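Local coordinates for protein putative Nudix hydrolase DR_0079 (Deinococcus radiodurans, PDB 2O5F) that hydrolyses nucleoside di- and triphosphates to monophosphates with magnesium as cofactor, preferring the cytosine ribonucleotides CDP and CTP, at residues F40-Q45 and E120-A125; R33-N38 and E76-A81. All blocks are in the same frame, centred on the assembly; numbering follows the deposited sequence.

Both contacts draw on the strand 35-42, a central strand of the mixed sheet of this Nudix hydrolase, and their centres lie about 21 Å apart. Interaction 1 is strand against strand: the C-terminal end of 35-42 pairs in parallel with the end of 115-122. Interaction 2 is strand against helix: the beginning of the same strand carries the first turn of helix 78-90, which belongs to the Nudix box. The inferred magnesium ligands E85 and E89 stand on that helix. The side chain of V37 in interaction 2 comes within about 4 Å of that of E85, whereas the side chain of L121 in interaction 1 stays about 10 Å from those of E85 and E89.

Interaction 1. Residues F40-Q45 and E120-A125; sequences FLRNSQ and ELRSDA
L121 is held by F40 and R42, which flank its partner L41: L121 N donates to F40 O and R42 N to L121 O, each at 2.8 Å. Where the strands end, S123 N makes a weaker bond to R42 O.

Charged groups gather on the face that R42 shares with E120 and R122. The carboxylate of E120 lies over one face of the R42 guanidinium, with OE1 2.9 Å from R42 NH2; this salt bridge works through charge, since no N-H points at the oxygen. R122, bent twice, at CB-CG (-51°) and CG-CD (-51°), reaches across to strand 40-42; its NE gives R42 O a nearly straight bond (3.0 Å, 176°) from above the carbonyl plane, while NH2 reaches N43 O weakly. R42 NH2 and R122 NH1 are only 3.5 Å apart, a repulsion that E120 probably eases.

D124 OD1 accepts from S44 N (2.8 Å) and S44 OG (2.7 Å), which arrive on opposite faces of the carboxylate plane; a short acid suits this double grip. A water links N43 ND2 to D124 O, and N43 OD1 closes an Asx turn onto Q45 N.

On the face of L41 and L121 the contact is apolar: L41 CD1 meets L121 CD2 at 3.7 Å and reaches S123 CB beyond the strand.

Such parallel pairing joins the two inner strands of the Nudix mixed sheet, buried leucines on one face, long charged chains on the other. R100 on strand 98-105 and Y167 bind E120, L41 rests on W49 and W139, and F40 turns its ring toward helix 159-166.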
# COMPACT_ATOMS: atom_id res chain seq x y z
N PHE A 40 -2.94 4.90 2.79
CA PHE A 40 -2.58 6.29 2.63
C PHE A 40 -2.80 6.98 3.95
O PHE A 40 -3.82 6.75 4.61
CB PHE A 40 -3.45 6.95 1.56
CG PHE A 40 -3.12 6.55 0.16
CD1 PHE A 40 -1.93 6.96 -0.43
CD2 PHE A 40 -4.00 5.75 -0.57
CE1 PHE A 40 -1.62 6.59 -1.75
CE2 PHE A 40 -3.69 5.38 -1.89
CZ PHE A 40 -2.50 5.80 -2.47
N LEU A 41 -1.84 7.80 4.35
CA LEU A 41 -1.94 8.58 5.57
C LEU A 41 -2.39 9.95 5.08
O LEU A 41 -1.67 10.61 4.33
CB LEU A 41 -0.57 8.68 6.23
CG LEU A 41 -0.47 9.55 7.49
CD1 LEU A 41 -1.25 8.89 8.63
CD2 LEU A 41 1.00 9.71 7.89
N ARG A 42 -3.58 10.40 5.48
CA ARG A 42 -4.07 11.70 5.05
C ARG A 42 -4.30 12.65 6.22
O ARG A 42 -4.88 12.27 7.24
CB ARG A 42 -5.38 11.56 4.26
CG ARG A 42 -5.89 12.88 3.68
CD ARG A 42 -7.24 12.73 3.01
NE ARG A 42 -8.24 12.19 3.94
CZ ARG A 42 -9.53 12.06 3.66
NH1 ARG A 42 -9.99 12.42 2.47
NH2 ARG A 42 -10.35 11.55 4.56
N ASN A 43 -3.84 13.89 6.08
CA ASN A 43 -4.00 14.86 7.15
C ASN A 43 -5.29 15.67 6.98
O ASN A 43 -6.09 15.41 6.09
CB ASN A 43 -2.79 15.79 7.23
CG ASN A 43 -2.57 16.63 5.97
OD1 ASN A 43 -3.47 16.82 5.16
ND2 ASN A 43 -1.35 17.15 5.82
N SER A 44 -5.48 16.65 7.86
CA SER A 44 -6.68 17.48 7.82
C SER A 44 -6.64 18.49 6.68
O SER A 44 -7.62 19.20 6.44
CB SER A 44 -6.84 18.20 9.16
OG SER A 44 -5.66 18.90 9.50
N GLN A 45 -5.51 18.55 5.99
CA GLN A 45 -5.34 19.46 4.86
C GLN A 45 -5.65 18.76 3.54
O GLN A 45 -5.58 19.37 2.48
CB GLN A 45 -3.91 20.00 4.86
CG GLN A 45 -3.62 21.04 5.94
CD GLN A 45 -2.23 20.90 6.55
OE1 GLN A 45 -2.05 20.24 7.59
NE2 GLN A 45 -1.23 21.50 5.90
N GLU A 120 -7.18 3.94 4.82
CA GLU A 120 -6.85 5.35 4.97
C GLU A 120 -6.59 5.58 6.45
O GLU A 120 -7.43 5.26 7.29
CB GLU A 120 -7.99 6.26 4.49
CG GLU A 120 -7.67 7.73 4.66
CD GLU A 120 -8.76 8.64 4.13
OE1 GLU A 120 -9.86 8.67 4.74
OE2 GLU A 120 -8.52 9.32 3.11
N LEU A 121 -5.41 6.10 6.76
CA LEU A 121 -5.01 6.39 8.14
C LEU A 121 -5.12 7.91 8.29
O LEU A 121 -4.72 8.65 7.39
CB LEU A 121 -3.56 5.94 8.36
CG LEU A 121 -3.07 5.57 9.76
CD1 LEU A 121 -3.76 4.28 10.20
CD2 LEU A 121 -1.55 5.37 9.75
N ARG A 122 -5.68 8.38 9.40
CA ARG A 122 -5.82 9.81 9.63
C ARG A 122 -4.85 10.34 10.68
O ARG A 122 -4.83 9.86 11.82
CB ARG A 122 -7.26 10.15 10.06
CG ARG A 122 -8.36 9.70 9.11
CD ARG A 122 -8.07 10.15 7.69
NE ARG A 122 -7.76 11.58 7.62
CZ ARG A 122 -8.66 12.55 7.75
NH1 ARG A 122 -9.94 12.25 7.95
NH2 ARG A 122 -8.28 13.81 7.69
N SER A 123 -4.04 11.33 10.30
CA SER A 123 -3.08 11.94 11.21
C SER A 123 -2.46 13.19 10.61
O SER A 123 -2.21 13.25 9.41
CB SER A 123 -1.95 10.97 11.55
OG SER A 123 -1.02 11.58 12.44
N ASP A 124 -2.23 14.19 11.45
CA ASP A 124 -1.60 15.41 11.00
C ASP A 124 -0.11 15.39 11.33
O ASP A 124 0.63 16.27 10.94
CB ASP A 124 -2.26 16.64 11.64
CG ASP A 124 -3.54 17.04 10.94
OD1 ASP A 124 -3.48 17.36 9.74
OD2 ASP A 124 -4.61 17.05 11.58
N ALA A 125 0.31 14.36 12.06
CA ALA A 125 1.71 14.23 12.45
C ALA A 125 2.52 13.53 11.37
O ALA A 125 2.05 12.59 10.72
CB ALA A 125 1.83 13.46 13.76
O HOH W 1 0.25 17.43 8.48

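Interaction 2. Residues R33-N38 and E76-A81; sequences RVRVVN and ETYEEA
V37 and Y78 form the close-fitting half of this contact. V37 CG1 sits at the edge of the Y78 ring, near its plane, 3.7 Å from CD1 and 3.4 Å from the backbone Y78 O. Its other branch, CG2, meets A81 CB at 3.9 Å. A branched valine can thus touch two residues of the helix at once, and the small A81 lets the helix come close to the strand. In Y78, CG stands anti to the carbonyl carbon (chi1 -76°), and the ring beyond it reaches across to the strand, with V36 O at its edge, 3.7 Å from CE1.

The looser half lies around R35. Its side chain runs at about a right angle to that of Y78, with guanidinium and ring planes 49° apart and Y78 CE2 over one guanidinium face. No direct hydrogen bond joins the two segments; instead a water accepts from R35 NH2 (2.9 Å) and donates to E76 O (2.8 Å). The Y78 hydroxyl bonds to D16, which also makes a long, weak ion pair with R35 NH1. An alanine in place of Y78 would probably leave D16 without its hydroxyl partner and open a gap beside V37 CG1 and the R35 chain.

Just before the helix, T77 N donates to E80 OE1, and E76 accepts a hydrogen bond from Q73 N and forms a salt bridge with R84. E76 to A81 belong to the Nudix box, whose loop-helix-loop is the signature of the Nudix family; packed here on the central sheet, it leads into the turns bearing E85 and E89, inferred to bind magnesium.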
# COMPACT_ATOMS: atom_id res chain seq x y z
N ARG A 33 -2.00 -13.46 -8.24
CA ARG A 33 -2.43 -14.63 -7.49
C ARG A 33 -2.16 -14.51 -5.99
O ARG A 33 -2.29 -15.49 -5.25
CB ARG A 33 -1.75 -15.88 -8.05
CG ARG A 33 -2.14 -16.18 -9.49
CD ARG A 33 -1.37 -17.37 -10.04
NE ARG A 33 -1.76 -17.65 -11.42
CZ ARG A 33 -1.20 -18.59 -12.18
NH1 ARG A 33 -0.22 -19.34 -11.69
NH2 ARG A 33 -1.62 -18.78 -13.42
N VAL A 34 -1.77 -13.32 -5.55
CA VAL A 34 -1.51 -13.08 -4.14
C VAL A 34 -2.17 -11.80 -3.63
O VAL A 34 -2.71 -11.01 -4.42
CB VAL A 34 0.01 -13.02 -3.83
CG1 VAL A 34 0.67 -14.33 -4.24
CG2 VAL A 34 0.65 -11.84 -4.55
N ARG A 35 -2.11 -11.60 -2.32
CA ARG A 35 -2.73 -10.44 -1.67
C ARG A 35 -1.72 -9.46 -1.06
O ARG A 35 -0.70 -9.87 -0.50
CB ARG A 35 -3.70 -10.92 -0.58
CG ARG A 35 -4.60 -12.07 -1.05
CD ARG A 35 -5.89 -12.26 -0.24
NE ARG A 35 -5.71 -12.95 1.02
CZ ARG A 35 -6.64 -13.68 1.64
NH1 ARG A 35 -7.86 -13.83 1.11
NH2 ARG A 35 -6.35 -14.27 2.78
N VAL A 36 -2.01 -8.18 -1.20
CA VAL A 36 -1.17 -7.13 -0.63
C VAL A 36 -2.08 -6.11 0.05
O VAL A 36 -3.29 -6.14 -0.13
CB VAL A 36 -0.34 -6.38 -1.72
CG1 VAL A 36 0.59 -7.36 -2.44
CG2 VAL A 36 -1.28 -5.70 -2.72
N VAL A 37 -1.49 -5.24 0.86
CA VAL A 37 -2.25 -4.20 1.52
C VAL A 37 -1.56 -2.89 1.16
O VAL A 37 -0.35 -2.85 0.94
CB VAL A 37 -2.26 -4.35 3.07
CG1 VAL A 37 -3.28 -5.41 3.49
CG2 VAL A 37 -0.88 -4.74 3.58
N ASN A 38 -2.35 -1.83 1.07
CA ASN A 38 -1.83 -0.51 0.74
C ASN A 38 -2.62 0.47 1.59
O ASN A 38 -3.80 0.24 1.87
CB ASN A 38 -2.03 -0.20 -0.75
CG ASN A 38 -1.01 -0.90 -1.64
OD1 ASN A 38 0.19 -0.70 -1.50
ND2 ASN A 38 -1.49 -1.73 -2.56
N GLU A 76 -2.27 -14.77 7.35
CA GLU A 76 -2.53 -13.45 7.89
C GLU A 76 -3.75 -12.80 7.23
O GLU A 76 -4.02 -13.03 6.05
CB GLU A 76 -1.28 -12.60 7.66
CG GLU A 76 -1.26 -11.25 8.32
CD GLU A 76 0.08 -10.56 8.08
OE1 GLU A 76 0.49 -10.45 6.91
OE2 GLU A 76 0.72 -10.13 9.07
N THR A 77 -4.50 -12.02 8.00
CA THR A 77 -5.65 -11.35 7.43
C THR A 77 -5.16 -9.99 6.92
O THR A 77 -4.05 -9.57 7.23
CB THR A 77 -6.74 -11.13 8.48
OG1 THR A 77 -7.94 -10.68 7.83
CG2 THR A 77 -6.30 -10.10 9.47
N TYR A 78 -5.99 -9.30 6.14
CA TYR A 78 -5.63 -8.00 5.60
C TYR A 78 -5.30 -6.99 6.71
O TYR A 78 -4.30 -6.29 6.64
CB TYR A 78 -6.76 -7.45 4.72
CG TYR A 78 -6.86 -8.08 3.34
CD1 TYR A 78 -5.98 -7.71 2.32
CD2 TYR A 78 -7.83 -9.03 3.06
CE1 TYR A 78 -6.08 -8.27 1.04
CE2 TYR A 78 -7.94 -9.60 1.78
CZ TYR A 78 -7.07 -9.21 0.79
OH TYR A 78 -7.19 -9.75 -0.47
N GLU A 79 -6.15 -6.93 7.73
CA GLU A 79 -5.94 -6.00 8.84
C GLU A 79 -4.62 -6.28 9.57
O GLU A 79 -3.90 -5.35 9.93
CB GLU A 79 -7.10 -6.07 9.83
CG GLU A 79 -7.06 -5.00 10.91
CD GLU A 79 -8.14 -5.16 11.96
OE1 GLU A 79 -9.22 -5.70 11.62
OE2 GLU A 79 -7.92 -4.74 13.12
N GLU A 80 -4.32 -7.55 9.79
CA GLU A 80 -3.09 -7.91 10.47
C GLU A 80 -1.86 -7.50 9.67
O GLU A 80 -0.87 -7.04 10.23
CB GLU A 80 -3.06 -9.42 10.76
CG GLU A 80 -4.11 -9.85 11.78
CD GLU A 80 -4.26 -11.36 11.86
OE1 GLU A 80 -3.72 -12.06 10.98
OE2 GLU A 80 -4.92 -11.83 12.81
N ALA A 81 -1.93 -7.65 8.35
CA ALA A 81 -0.80 -7.27 7.51
C ALA A 81 -0.63 -5.76 7.57
O ALA A 81 0.49 -5.24 7.59
CB ALA A 81 -1.05 -7.72 6.07
O HOH W 2 -3.49 -14.07 3.46